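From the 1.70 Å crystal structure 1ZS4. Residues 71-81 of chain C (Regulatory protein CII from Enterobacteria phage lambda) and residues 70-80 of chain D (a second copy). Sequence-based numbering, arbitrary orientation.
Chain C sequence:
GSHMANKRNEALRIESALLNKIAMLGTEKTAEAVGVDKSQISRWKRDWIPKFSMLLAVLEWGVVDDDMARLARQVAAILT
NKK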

# COMPACT_ATOMS: atom_id res chain seq x y z
N LEU C 71 3.97 15.02 1.88
CA LEU C 71 3.58 14.09 0.82
C LEU C 71 4.05 14.63 -0.52
O LEU C 71 4.57 13.90 -1.35
CB LEU C 71 2.05 13.94 0.79
CG LEU C 71 1.39 13.15 1.90
CD1 LEU C 71 -0.12 13.36 1.87
CD2 LEU C 71 1.71 11.68 1.71
N ALA C 72 3.88 15.93 -0.75
CA ALA C 72 4.29 16.51 -2.01
C ALA C 72 5.79 16.35 -2.24
O ALA C 72 6.22 16.09 -3.37
CB ALA C 72 3.90 17.99 -2.07
N ARG C 73 6.58 16.51 -1.18
CA ARG C 73 8.03 16.37 -1.31
C ARG C 73 8.37 14.93 -1.65
O ARG C 73 9.20 14.67 -2.53
CB ARG C 73 8.74 16.72 0.00
CG ARG C 73 8.80 18.19 0.33
CD ARG C 73 9.80 18.43 1.46
NE ARG C 73 9.43 17.72 2.69
CZ ARG C 73 8.65 18.21 3.65
NH1 ARG C 73 8.13 19.43 3.52
NH2 ARG C 73 8.37 17.49 4.73
N GLN C 74 7.72 14.00 -0.96
CA GLN C 74 7.96 12.58 -1.17
C GLN C 74 7.58 12.14 -2.57
O GLN C 74 8.32 11.39 -3.20
CB GLN C 74 7.16 11.75 -0.17
CG GLN C 74 7.57 11.94 1.28
CD GLN C 74 6.63 11.24 2.24
OE1 GLN C 74 5.44 11.56 2.30
NE2 GLN C 74 7.15 10.27 2.98
N VAL C 75 6.42 12.57 -3.04
CA VAL C 75 5.98 12.19 -4.36
C VAL C 75 6.84 12.88 -5.42
O VAL C 75 7.18 12.29 -6.44
CB VAL C 75 4.50 12.54 -4.57
CG1 VAL C 75 4.09 12.25 -6.00
CG2 VAL C 75 3.65 11.71 -3.60
N ALA C 76 7.22 14.12 -5.17
CA ALA C 76 8.07 14.82 -6.13
C ALA C 76 9.42 14.10 -6.25
O ALA C 76 9.99 14.03 -7.34
CB ALA C 76 8.27 16.28 -5.70
N ALA C 77 9.92 13.58 -5.12
CA ALA C 77 11.20 12.86 -5.12
C ALA C 77 11.10 11.63 -6.03
O ALA C 77 12.02 11.35 -6.82
CB ALA C 77 11.56 12.43 -3.67
N ILE C 78 9.99 10.92 -5.94
CA ILE C 78 9.74 9.74 -6.77
C ILE C 78 9.65 10.12 -8.25
O ILE C 78 10.04 9.36 -9.13
CB ILE C 78 8.43 9.06 -6.34
CG1 ILE C 78 8.58 8.56 -4.90
CG2 ILE C 78 8.09 7.90 -7.28
CD1 ILE C 78 7.28 8.07 -4.25
N LEU C 79 9.13 11.31 -8.52
CA LEU C 79 8.98 11.77 -9.89
C LEU C 79 10.16 12.63 -10.38
O LEU C 79 10.03 13.37 -11.35
CB LEU C 79 7.65 12.52 -10.06
CG LEU C 79 6.40 11.65 -9.87
CD1 LEU C 79 5.16 12.50 -9.84
CD2 LEU C 79 6.33 10.62 -10.99
N THR C 80 11.30 12.53 -9.69
CA THR C 80 12.49 13.26 -10.10
C THR C 80 13.54 12.24 -10.53
O THR C 80 13.83 11.30 -9.79
CB THR C 80 13.09 14.08 -8.95
OG1 THR C 80 12.14 15.06 -8.51
CG2 THR C 80 14.36 14.81 -9.43
N ASN C 81 14.10 12.45 -11.69
CA ASN C 81 15.08 11.51 -12.20
C ASN C 81 16.47 11.55 -11.55
O ASN C 81 16.85 12.49 -10.85
CB ASN C 81 15.32 11.77 -13.67
CG ASN C 81 14.25 11.21 -14.56
OD1 ASN C 81 13.67 11.94 -15.36
ND2 ASN C 81 13.99 9.92 -14.44
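Chain D (70-80) RLARQVAAILT

Two helices can approach closely when one of them offers small side chains at the crossing point, and the pairing of two copies of the lambda CII protein illustrates the rule. The chain D stretch continues a helix that begins earlier in the chain, and it lies across helix 71-78 of chain C. The two run in broadly the same direction, with an angle of 57° between their N-to-C vectors (signed crossing angle -57°) and a closest axial approach of 8.5 Å. The copies are not in identical register: the nearest pair of CA atoms belongs to Ala72(C) and Val75(D), 5.0 Å apart.

Within these stretches, backbone hydrogen bonds form along each helix and none crosses between them. The i to i+4 pattern runs through chain D, as in the bond from Val75(D) N to Leu71(D) O at 2.9 Å, and, in chain C, as far as Leu79(C) N to Val75(C) O at 3.0 Å; Thr80(C) N then bonds to Ala77(C) O at 3.2 Å. In chain C helical geometry is lost at Leu79(C), and Thr80(C) folds back so that its OG1 donates to Ala76(C) O at 2.7 Å. No hydrogen bond crosses between the two stretches, so the contact between them rests on packing.

The center of that packing is a knob in a hole. Ala72(C) directs its CB toward chain D, among Leu71(D), Gln74(D), Val75(D) and Ile78(D); its CB lies 3.7 Å from Gln74(D) CB and 4.1 Å from Ile78(D) CD1. The backbone of this small residue is also in contact: Ala72(C) CA is 3.6 Å from Leu71(D) CD1, and Ala72(C) O is 3.5 Å from Ile78(D) CD1. One turn on, Ala76(C) repeats the theme, its CB 3.6 Å from Ile78(D) CG2 and its CA 3.9 Å from Val75(D) CG1.

Larger aliphatic side chains extend the apolar surface. Leu71(D), with chi1 t and chi2 p, leaves its CA sideways, yet its end comes nearer to chain C, and its CD1 lies 4.0 Å from Leu71(C) CB. The two copies of Val75 meet at 3.9 Å, Val75(C) CG1 to Val75(D) CG2, while Leu79(C) CD1 lies 4.2 Å from Val75(D) CG1.

Where the chain C helix gives way, Leu79(D) packs against both backbone and side chain. Leu79(D) CD2 is 3.7 Å from Leu79(C) O and 3.5 Å from Thr80(C) OG1, van der Waals contacts between a methyl and oxygen atoms. In all, the two stretches bury 472 Å², summed over both sides.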

# COMPACT_ATOMS: atom_id res chain seq x y z
N ARG D 70 -4.75 19.11 -4.98
CA ARG D 70 -3.86 19.87 -4.13
C ARG D 70 -2.45 19.25 -4.19
O ARG D 70 -1.45 19.95 -4.39
CB ARG D 70 -4.42 19.81 -2.72
CG ARG D 70 -3.87 20.78 -1.73
CD ARG D 70 -4.76 20.65 -0.51
NE ARG D 70 -4.07 21.01 0.71
CZ ARG D 70 -4.31 20.43 1.88
NH1 ARG D 70 -5.22 19.47 1.96
NH2 ARG D 70 -3.65 20.83 2.96
N LEU D 71 -2.37 17.93 -4.01
CA LEU D 71 -1.09 17.23 -4.05
C LEU D 71 -0.41 17.39 -5.42
O LEU D 71 0.77 17.70 -5.49
CB LEU D 71 -1.28 15.74 -3.74
CG LEU D 71 -0.02 14.87 -3.82
CD1 LEU D 71 1.01 15.37 -2.82
CD2 LEU D 71 -0.40 13.42 -3.52
N ALA D 72 -1.16 17.20 -6.50
CA ALA D 72 -0.57 17.31 -7.84
C ALA D 72 -0.01 18.72 -8.05
O ALA D 72 1.09 18.89 -8.57
CB ALA D 72 -1.62 17.00 -8.89
N ARG D 73 -0.79 19.71 -7.64
CA ARG D 73 -0.37 21.10 -7.78
C ARG D 73 0.95 21.36 -7.06
O ARG D 73 1.87 21.94 -7.64
CB ARG D 73 -1.47 22.00 -7.22
CG ARG D 73 -1.35 23.45 -7.60
CD ARG D 73 -2.71 24.10 -7.48
NE ARG D 73 -3.24 23.98 -6.13
CZ ARG D 73 -4.49 23.60 -5.84
NH1 ARG D 73 -5.33 23.29 -6.82
NH2 ARG D 73 -4.89 23.54 -4.58
N GLN D 74 1.06 20.93 -5.80
CA GLN D 74 2.27 21.14 -5.03
C GLN D 74 3.44 20.32 -5.55
O GLN D 74 4.58 20.75 -5.47
CB GLN D 74 2.01 20.85 -3.55
CG GLN D 74 1.07 21.89 -2.94
CD GLN D 74 0.82 21.68 -1.46
OE1 GLN D 74 1.80 21.46 -0.71
NE2 GLN D 74 -0.35 21.77 -1.04
N VAL D 75 3.18 19.14 -6.09
CA VAL D 75 4.27 18.34 -6.66
C VAL D 75 4.82 19.07 -7.88
O VAL D 75 6.03 19.24 -8.02
CB VAL D 75 3.79 16.92 -7.08
CG1 VAL D 75 4.85 16.23 -7.92
CG2 VAL D 75 3.54 16.10 -5.84
N ALA D 76 3.92 19.48 -8.76
CA ALA D 76 4.31 20.21 -9.98
C ALA D 76 5.20 21.41 -9.64
O ALA D 76 6.20 21.67 -10.33
CB ALA D 76 3.07 20.66 -10.73
N ALA D 77 4.84 22.14 -8.59
CA ALA D 77 5.62 23.31 -8.18
C ALA D 77 7.05 22.93 -7.84
O ALA D 77 8.00 23.62 -8.22
CB ALA D 77 4.96 23.98 -6.97
N ILE D 78 7.21 21.83 -7.12
CA ILE D 78 8.53 21.35 -6.74
C ILE D 78 9.34 20.96 -7.98
O ILE D 78 10.52 21.32 -8.10
CB ILE D 78 8.43 20.12 -5.82
CG1 ILE D 78 7.81 20.53 -4.48
CG2 ILE D 78 9.81 19.51 -5.62
CD1 ILE D 78 7.46 19.36 -3.58
N LEU D 79 8.72 20.22 -8.89
CA LEU D 79 9.40 19.79 -10.10
C LEU D 79 9.84 20.95 -11.00
O LEU D 79 10.94 20.92 -11.57
CB LEU D 79 8.52 18.83 -10.91
CG LEU D 79 8.19 17.49 -10.23
CD1 LEU D 79 7.31 16.65 -11.15
CD2 LEU D 79 9.46 16.74 -9.91
N THR D 80 9.00 21.97 -11.10
CA THR D 80 9.32 23.10 -11.97
C THR D 80 10.41 24.03 -11.44
O THR D 80 10.87 24.90 -12.16
CB THR D 80 8.07 23.97 -12.27
OG1 THR D 80 7.53 24.49 -11.05
CG2 THR D 80 7.02 23.15 -13.00